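Local coordinates for conserved hypothetical protein (PDB 1Q7H) that is of unknown function but carries a PUA domain and, like others of its family, probably binds RNA, perhaps in translation initiation, at residues N64-V75 with D105-F116. Numbering follows the deposited sequence.
Sequences NYRNPSRNIVTV and DMIFVKSSKGYF
P68 lays its CD over one face of the F116 ring in a CH-pi contact, 27° off the ring normal. The same proline turns its CB to the F108 ring, 3.7 Å from CD2, so the pyrrolidine bridges two phenylalanines. R70 O lies in the plane of the F108 ring at its edge, and Y22 makes an edge-to-face pair with that ring. I72 comes to F116 at about a right angle: with CG1 beside the backbone N (chi1 -65°), CG1 and CD1 reach the ring's CZ, while CG2, on the opposite side from that N, packs 3.5 Å from K110 CD. An alanine in place of F116 would probably leave P68 CD and the I72 branches without their aromatic partner and open a gap between the 66-71 loop and the sheet. Beneath these side chains, strands 72-75 and 106-111 run parallel within the mixed sheet of the PUA domain, strand 106-111 lying between 72-75 and 116-122. N71 O receives F108 N, V73 bonds through N to F108 O and through O to K110 N, and V75 N bonds to K110 O. Just before the strand, the N71 side chain adds a bond of its own, ND2 to M106 O at 2.9 Å, the acceptor M106 O lying 21° out of the N71 amide plane. V73 CG2 packs on I107 CD1 and V75 CG1 on V109 CG1, on the sheet face away from I72 and F108. K110 slants across T74, its CG 3.4 Å from T74 OG1, and one water joins that hydroxyl to K110 NZ. A second water links V75 O to S112 N, in the type I turn from S111 to G114.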
ATOM      1  N   ASN A  64      -7.903  -0.829   3.068  1.00  9.31           N
ATOM      2  CA  ASN A  64      -8.921  -0.824   4.105  1.00 10.97           C
ATOM      3  C   ASN A  64     -10.189  -1.550   3.702  1.00 15.24           C
ATOM      4  O   ASN A  64     -10.991  -1.911   4.554  1.00 17.18           O
ATOM      5  CB  ASN A  64      -9.221   0.613   4.532  1.00  9.63           C
ATOM      6  CG  ASN A  64      -8.085   1.215   5.341  1.00 15.23           C
ATOM      7  OD1 ASN A  64      -7.473   2.228   4.958  1.00 12.41           O
ATOM      8  ND2 ASN A  64      -7.788   0.586   6.467  1.00  7.48           N
ATOM      9  N   TYR A  65     -10.355  -1.784   2.403  1.00 13.25           N
ATOM     10  CA  TYR A  65     -11.517  -2.498   1.891  1.00 11.84           C
ATOM     11  C   TYR A  65     -11.238  -4.009   1.926  1.00 17.02           C
ATOM     12  O   TYR A  65     -12.104  -4.807   2.267  1.00 17.53           O
ATOM     13  CB  TYR A  65     -11.809  -2.036   0.460  1.00 13.15           C
ATOM     14  CG  TYR A  65     -12.776  -2.913  -0.305  1.00 23.61           C
ATOM     15  CD1 TYR A  65     -14.007  -3.273   0.244  1.00 22.67           C
ATOM     16  CD2 TYR A  65     -12.474  -3.356  -1.594  1.00 20.07           C
ATOM     17  CE1 TYR A  65     -14.916  -4.050  -0.467  1.00 29.07           C
ATOM     18  CE2 TYR A  65     -13.383  -4.130  -2.321  1.00 20.29           C
ATOM     19  CZ  TYR A  65     -14.601  -4.473  -1.751  1.00 29.00           C
ATOM     20  OH  TYR A  65     -15.509  -5.238  -2.456  1.00 35.75           O
ATOM     21  N   ARG A  66     -10.016  -4.391   1.570  1.00 16.09           N
ATOM     22  CA  ARG A  66      -9.612  -5.797   1.552  1.00 15.25           C
ATOM     23  C   ARG A  66      -8.197  -5.883   2.114  1.00 16.79           C
ATOM     24  O   ARG A  66      -7.222  -5.755   1.368  1.00 12.01           O
ATOM     25  CB  ARG A  66      -9.636  -6.324   0.112  1.00 18.76           C
ATOM     26  CG  ARG A  66     -11.027  -6.513  -0.455  1.00 13.20           C
ATOM     27  CD  ARG A  66     -11.677  -7.732   0.152  1.00 19.31           C
ATOM     28  NE  ARG A  66     -13.066  -7.901  -0.256  1.00 14.90           N
ATOM     29  CZ  ARG A  66     -14.113  -7.487   0.449  1.00 21.21           C
ATOM     30  NH1 ARG A  66     -13.939  -6.865   1.612  1.00 21.39           N
ATOM     31  NH2 ARG A  66     -15.339  -7.726   0.002  1.00 19.54           N
ATOM     32  N   ASN A  67      -8.088  -6.090   3.427  1.00 15.43           N
ATOM     33  CA  ASN A  67      -6.786  -6.140   4.088  1.00 15.98           C
ATOM     34  C   ASN A  67      -5.801  -7.133   3.492  1.00 14.19           C
ATOM     35  O   ASN A  67      -6.185  -8.201   3.038  1.00 17.97           O
ATOM     36  CB  ASN A  67      -6.921  -6.507   5.575  1.00 13.86           C
ATOM     37  CG  ASN A  67      -7.737  -5.503   6.380  1.00 17.10           C
ATOM     38  OD1 ASN A  67      -7.917  -4.348   5.997  1.00 19.27           O
ATOM     39  ND2 ASN A  67      -8.210  -5.947   7.526  1.00 14.42           N
ATOM     40  N   PRO A  68      -4.513  -6.771   3.457  1.00 16.01           N
ATOM     41  CA  PRO A  68      -3.519  -7.699   2.924  1.00 11.07           C
ATOM     42  C   PRO A  68      -3.296  -8.689   4.074  1.00 17.49           C
ATOM     43  O   PRO A  68      -3.669  -8.402   5.216  1.00 16.25           O
ATOM     44  CB  PRO A  68      -2.295  -6.803   2.705  1.00  9.93           C
ATOM     45  CG  PRO A  68      -2.444  -5.779   3.776  1.00  6.20           C
ATOM     46  CD  PRO A  68      -3.919  -5.436   3.640  1.00 13.48           C
ATOM     47  N   SER A  69      -2.689  -9.834   3.791  1.00 19.23           N
ATOM     48  CA  SER A  69      -2.441 -10.824   4.836  1.00 15.38           C
ATOM     49  C   SER A  69      -0.958 -10.960   5.150  1.00 18.89           C
ATOM     50  O   SER A  69      -0.575 -11.751   6.003  1.00 21.76           O
ATOM     51  CB  SER A  69      -3.002 -12.187   4.433  1.00 14.40           C
ATOM     52  OG  SER A  69      -2.395 -12.652   3.242  1.00 19.89           O
ATOM     53  N   ARG A  70      -0.121 -10.204   4.452  1.00 18.54           N
ATOM     54  CA  ARG A  70       1.312 -10.255   4.711  1.00 20.39           C
ATOM     55  C   ARG A  70       1.929  -8.885   4.523  1.00 16.34           C
ATOM     56  O   ARG A  70       1.297  -7.982   3.975  1.00 13.89           O
ATOM     57  CB  ARG A  70       2.002 -11.276   3.785  1.00 25.26           C
ATOM     58  CG  ARG A  70       1.715 -11.089   2.292  1.00 31.24           C
ATOM     59  CD  ARG A  70       2.222 -12.279   1.464  1.00 34.55           C
ATOM     60  NE  ARG A  70       3.680 -12.304   1.347  1.00 50.71           N
ATOM     61  CZ  ARG A  70       4.379 -11.746   0.356  1.00 51.79           C
ATOM     62  NH1 ARG A  70       3.765 -11.110  -0.633  1.00 49.20           N
ATOM     63  NH2 ARG A  70       5.704 -11.823   0.357  1.00 52.73           N
ATOM     64  N   ASN A  71       3.156  -8.743   5.013  1.00 15.51           N
ATOM     65  CA  ASN A  71       3.936  -7.519   4.910  1.00 15.04           C
ATOM     66  C   ASN A  71       3.317  -6.338   5.617  1.00 15.02           C
ATOM     67  O   ASN A  71       3.464  -5.206   5.180  1.00 15.89           O
ATOM     68  CB  ASN A  71       4.179  -7.182   3.440  1.00 12.97           C
ATOM     69  CG  ASN A  71       5.031  -8.230   2.743  1.00 16.24           C
ATOM     70  OD1 ASN A  71       5.264  -9.308   3.286  1.00 19.15           O
ATOM     71  ND2 ASN A  71       5.491  -7.921   1.538  1.00 16.12           N
ATOM     72  N   ILE A  72       2.641  -6.609   6.723  1.00 15.06           N
ATOM     73  CA  ILE A  72       2.005  -5.557   7.494  1.00 13.46           C
ATOM     74  C   ILE A  72       2.949  -4.993   8.556  1.00 11.18           C
ATOM     75  O   ILE A  72       3.703  -5.727   9.189  1.00 15.58           O
ATOM     76  CB  ILE A  72       0.736  -6.080   8.184  1.00 14.64           C
ATOM     77  CG1 ILE A  72      -0.308  -6.461   7.140  1.00 16.17           C
ATOM     78  CG2 ILE A  72       0.164  -5.023   9.098  1.00 11.48           C
ATOM     79  CD1 ILE A  72      -1.445  -7.287   7.726  1.00 10.26           C
ATOM     80  N   VAL A  73       2.894  -3.681   8.736  1.00 14.60           N
ATOM     81  CA  VAL A  73       3.718  -2.990   9.716  1.00 13.95           C
ATOM     82  C   VAL A  73       2.814  -2.069  10.511  1.00 12.07           C
ATOM     83  O   VAL A  73       2.100  -1.246   9.941  1.00 14.13           O
ATOM     84  CB  VAL A  73       4.805  -2.137   9.031  1.00 15.68           C
ATOM     85  CG1 VAL A  73       5.645  -1.431  10.068  1.00 10.63           C
ATOM     86  CG2 VAL A  73       5.673  -3.023   8.150  1.00 14.50           C
ATOM     87  N   THR A  74       2.831  -2.221  11.829  1.00 17.29           N
ATOM     88  CA  THR A  74       2.003  -1.403  12.700  1.00 18.88           C
ATOM     89  C   THR A  74       2.842  -0.334  13.386  1.00 18.28           C
ATOM     90  O   THR A  74       3.877  -0.635  13.981  1.00 16.02           O
ATOM     91  CB  THR A  74       1.320  -2.272  13.755  1.00 16.83           C
ATOM     92  OG1 THR A  74       0.571  -3.285  13.087  1.00 12.20           O
ATOM     93  CG2 THR A  74       0.375  -1.433  14.636  1.00 13.39           C
ATOM     94  N   VAL A  75       2.389   0.912  13.297  1.00 15.82           N
ATOM     95  CA  VAL A  75       3.107   2.027  13.898  1.00 14.42           C
ATOM     96  C   VAL A  75       2.330   2.629  15.065  1.00 19.41           C
ATOM     97  O   VAL A  75       1.120   2.418  15.186  1.00 19.89           O
ATOM     98  CB  VAL A  75       3.411   3.107  12.838  1.00 13.76           C
ATOM     99  CG1 VAL A  75       4.186   2.470  11.670  1.00 14.07           C
ATOM    100  CG2 VAL A  75       2.124   3.739  12.339  1.00 10.85           C
ATOM    101  N   ASP A 105      10.924  -5.338   0.044  1.00 17.19           N
ATOM    102  CA  ASP A 105       9.520  -5.739  -0.011  1.00 17.94           C
ATOM    103  C   ASP A 105       8.596  -4.524   0.093  1.00 20.05           C
ATOM    104  O   ASP A 105       8.938  -3.503   0.696  1.00 19.91           O
ATOM    105  CB  ASP A 105       9.151  -6.661   1.162  1.00 19.20           C
ATOM    106  CG  ASP A 105       9.863  -7.994   1.126  1.00 23.16           C
ATOM    107  OD1 ASP A 105      10.382  -8.367   0.058  1.00 25.56           O
ATOM    108  OD2 ASP A 105       9.887  -8.676   2.175  1.00 23.58           O
HETATM  109  N   MSE A 106       7.415  -4.639  -0.491  1.00 15.42           N
HETATM  110  CA  MSE A 106       6.427  -3.578  -0.381  1.00 16.98           C
HETATM  111  C   MSE A 106       5.773  -3.860   0.978  1.00 18.35           C
HETATM  112  O   MSE A 106       5.495  -5.018   1.300  1.00 17.37           O
HETATM  113  CB  MSE A 106       5.381  -3.704  -1.490  1.00 11.52           C
HETATM  114  CG  MSE A 106       4.400  -2.553  -1.549  1.00 13.18           C
HETATM  115 SE   MSE A 106       3.182  -2.737  -3.065  1.00 28.67          SE
HETATM  116  CE  MSE A 106       4.394  -2.285  -4.497  1.00 30.67           C
ATOM    117  N   ILE A 107       5.555  -2.823   1.782  1.00 17.34           N
ATOM    118  CA  ILE A 107       4.917  -3.015   3.077  1.00 12.84           C
ATOM    119  C   ILE A 107       3.654  -2.178   3.180  1.00 14.44           C
ATOM    120  O   ILE A 107       3.503  -1.154   2.510  1.00 15.22           O
ATOM    121  CB  ILE A 107       5.856  -2.659   4.255  1.00 14.58           C
ATOM    122  CG1 ILE A 107       6.245  -1.180   4.200  1.00 11.79           C
ATOM    123  CG2 ILE A 107       7.078  -3.559   4.216  1.00  6.69           C
ATOM    124  CD1 ILE A 107       6.853  -0.660   5.477  1.00 15.85           C
ATOM    125  N   PHE A 108       2.751  -2.625   4.039  1.00 12.21           N
ATOM    126  CA  PHE A 108       1.475  -1.968   4.231  1.00 14.54           C
ATOM    127  C   PHE A 108       1.406  -1.520   5.675  1.00 14.29           C
ATOM    128  O   PHE A 108       1.359  -2.336   6.589  1.00 15.28           O
ATOM    129  CB  PHE A 108       0.383  -2.965   3.857  1.00  9.97           C
ATOM    130  CG  PHE A 108       0.628  -3.604   2.523  1.00 15.74           C
ATOM    131  CD1 PHE A 108       0.674  -2.823   1.375  1.00 11.19           C
ATOM    132  CD2 PHE A 108       0.913  -4.960   2.422  1.00 10.69           C
ATOM    133  CE1 PHE A 108       1.010  -3.381   0.136  1.00 15.40           C
ATOM    134  CE2 PHE A 108       1.250  -5.531   1.195  1.00 15.41           C
ATOM    135  CZ  PHE A 108       1.300  -4.741   0.046  1.00 18.85           C
ATOM    136  N   VAL A 109       1.415  -0.204   5.850  1.00 14.12           N
ATOM    137  CA  VAL A 109       1.432   0.433   7.151  1.00 13.35           C
ATOM    138  C   VAL A 109       0.065   0.673   7.752  1.00 16.87           C
ATOM    139  O   VAL A 109      -0.799   1.268   7.122  1.00 18.71           O
ATOM    140  CB  VAL A 109       2.155   1.797   7.064  1.00 14.89           C
ATOM    141  CG1 VAL A 109       2.311   2.395   8.456  1.00 11.37           C
ATOM    142  CG2 VAL A 109       3.502   1.622   6.371  1.00 10.89           C
ATOM    143  N   LYS A 110      -0.118   0.229   8.989  1.00 15.50           N
ATOM    144  CA  LYS A 110      -1.392   0.427   9.656  1.00 18.07           C
ATOM    145  C   LYS A 110      -1.245   1.098  11.012  1.00 16.02           C
ATOM    146  O   LYS A 110      -0.207   1.012  11.669  1.00 12.04           O
ATOM    147  CB  LYS A 110      -2.119  -0.904   9.845  1.00 17.30           C
ATOM    148  CG  LYS A 110      -1.321  -1.925  10.612  1.00 18.35           C
ATOM    149  CD  LYS A 110      -2.160  -3.152  10.950  1.00 30.45           C
ATOM    150  CE  LYS A 110      -3.009  -2.922  12.178  1.00 30.47           C
ATOM    151  NZ  LYS A 110      -3.693  -4.162  12.632  1.00 31.88           N
ATOM    152  N   SER A 111      -2.308   1.782  11.404  1.00 12.32           N
ATOM    153  CA  SER A 111      -2.376   2.449  12.691  1.00 13.57           C
ATOM    154  C   SER A 111      -2.621   1.363  13.733  1.00 15.04           C
ATOM    155  O   SER A 111      -3.152   0.303  13.417  1.00 15.28           O
ATOM    156  CB  SER A 111      -3.564   3.423  12.699  1.00  9.79           C
ATOM    157  OG  SER A 111      -4.015   3.668  14.021  1.00 17.60           O
ATOM    158  N   SER A 112      -2.264   1.632  14.981  1.00 24.42           N
ATOM    159  CA  SER A 112      -2.513   0.669  16.047  1.00 24.77           C
ATOM    160  C   SER A 112      -4.034   0.504  16.219  1.00 25.65           C
ATOM    161  O   SER A 112      -4.499  -0.441  16.868  1.00 21.28           O
ATOM    162  CB  SER A 112      -1.884   1.153  17.356  1.00 28.45           C
ATOM    163  OG  SER A 112      -2.516   2.342  17.800  1.00 42.37           O
ATOM    164  N   LYS A 113      -4.808   1.419  15.638  1.00 15.92           N
ATOM    165  CA  LYS A 113      -6.266   1.324  15.719  1.00 20.89           C
ATOM    166  C   LYS A 113      -6.822   0.372  14.663  1.00 20.63           C
ATOM    167  O   LYS A 113      -8.029   0.172  14.569  1.00 24.01           O
ATOM    168  CB  LYS A 113      -6.930   2.691  15.548  1.00 20.09           C
ATOM    169  CG  LYS A 113      -6.697   3.661  16.688  1.00 31.82           C
ATOM    170  CD  LYS A 113      -7.300   5.006  16.362  1.00 36.68           C
ATOM    171  CE  LYS A 113      -6.826   6.059  17.326  1.00 42.47           C
ATOM    172  NZ  LYS A 113      -7.157   5.670  18.725  1.00 52.35           N
ATOM    173  N   GLY A 114      -5.947  -0.197  13.848  1.00 17.37           N
ATOM    174  CA  GLY A 114      -6.403  -1.152  12.854  1.00 13.04           C
ATOM    175  C   GLY A 114      -6.433  -0.759  11.396  1.00 14.03           C
ATOM    176  O   GLY A 114      -6.098  -1.575  10.546  1.00 19.38           O
ATOM    177  N   TYR A 115      -6.832   0.469  11.085  1.00 13.04           N
ATOM    178  CA  TYR A 115      -6.903   0.892   9.685  1.00 16.71           C
ATOM    179  C   TYR A 115      -5.538   1.191   9.066  1.00 14.49           C
ATOM    180  O   TYR A 115      -4.608   1.609   9.753  1.00 15.66           O
ATOM    181  CB  TYR A 115      -7.832   2.111   9.545  1.00 10.79           C
ATOM    182  CG  TYR A 115      -7.474   3.276  10.432  1.00 14.63           C
ATOM    183  CD1 TYR A 115      -6.544   4.228  10.025  1.00 12.14           C
ATOM    184  CD2 TYR A 115      -8.021   3.390  11.707  1.00  9.17           C
ATOM    185  CE1 TYR A 115      -6.161   5.255  10.871  1.00 11.44           C
ATOM    186  CE2 TYR A 115      -7.645   4.412  12.560  1.00 16.09           C
ATOM    187  CZ  TYR A 115      -6.707   5.339  12.139  1.00 14.38           C
ATOM    188  OH  TYR A 115      -6.267   6.310  13.011  1.00 15.58           O
ATOM    189  N   PHE A 116      -5.431   0.966   7.761  1.00 14.77           N
ATOM    190  CA  PHE A 116      -4.192   1.196   7.027  1.00 12.55           C
ATOM    191  C   PHE A 116      -4.040   2.649   6.622  1.00 13.97           C
ATOM    192  O   PHE A 116      -5.017   3.321   6.289  1.00 14.13           O
ATOM    193  CB  PHE A 116      -4.145   0.275   5.807  1.00 12.14           C
ATOM    194  CG  PHE A 116      -3.858  -1.159   6.166  1.00 16.63           C
ATOM    195  CD1 PHE A 116      -2.543  -1.611   6.282  1.00  9.98           C
ATOM    196  CD2 PHE A 116      -4.897  -2.034   6.469  1.00 13.63           C
ATOM    197  CE1 PHE A 116      -2.269  -2.908   6.696  1.00 15.91           C
ATOM    198  CE2 PHE A 116      -4.633  -3.334   6.888  1.00 12.75           C
ATOM    199  CZ  PHE A 116      -3.317  -3.774   7.002  1.00  7.59           C
TER
HETATM  200  O   HOH W   1      -1.409  -4.823  14.584  1.00 26.37           O
HETATM  201  O   HOH W   2      -1.121   4.248  15.422  1.00 25.02           O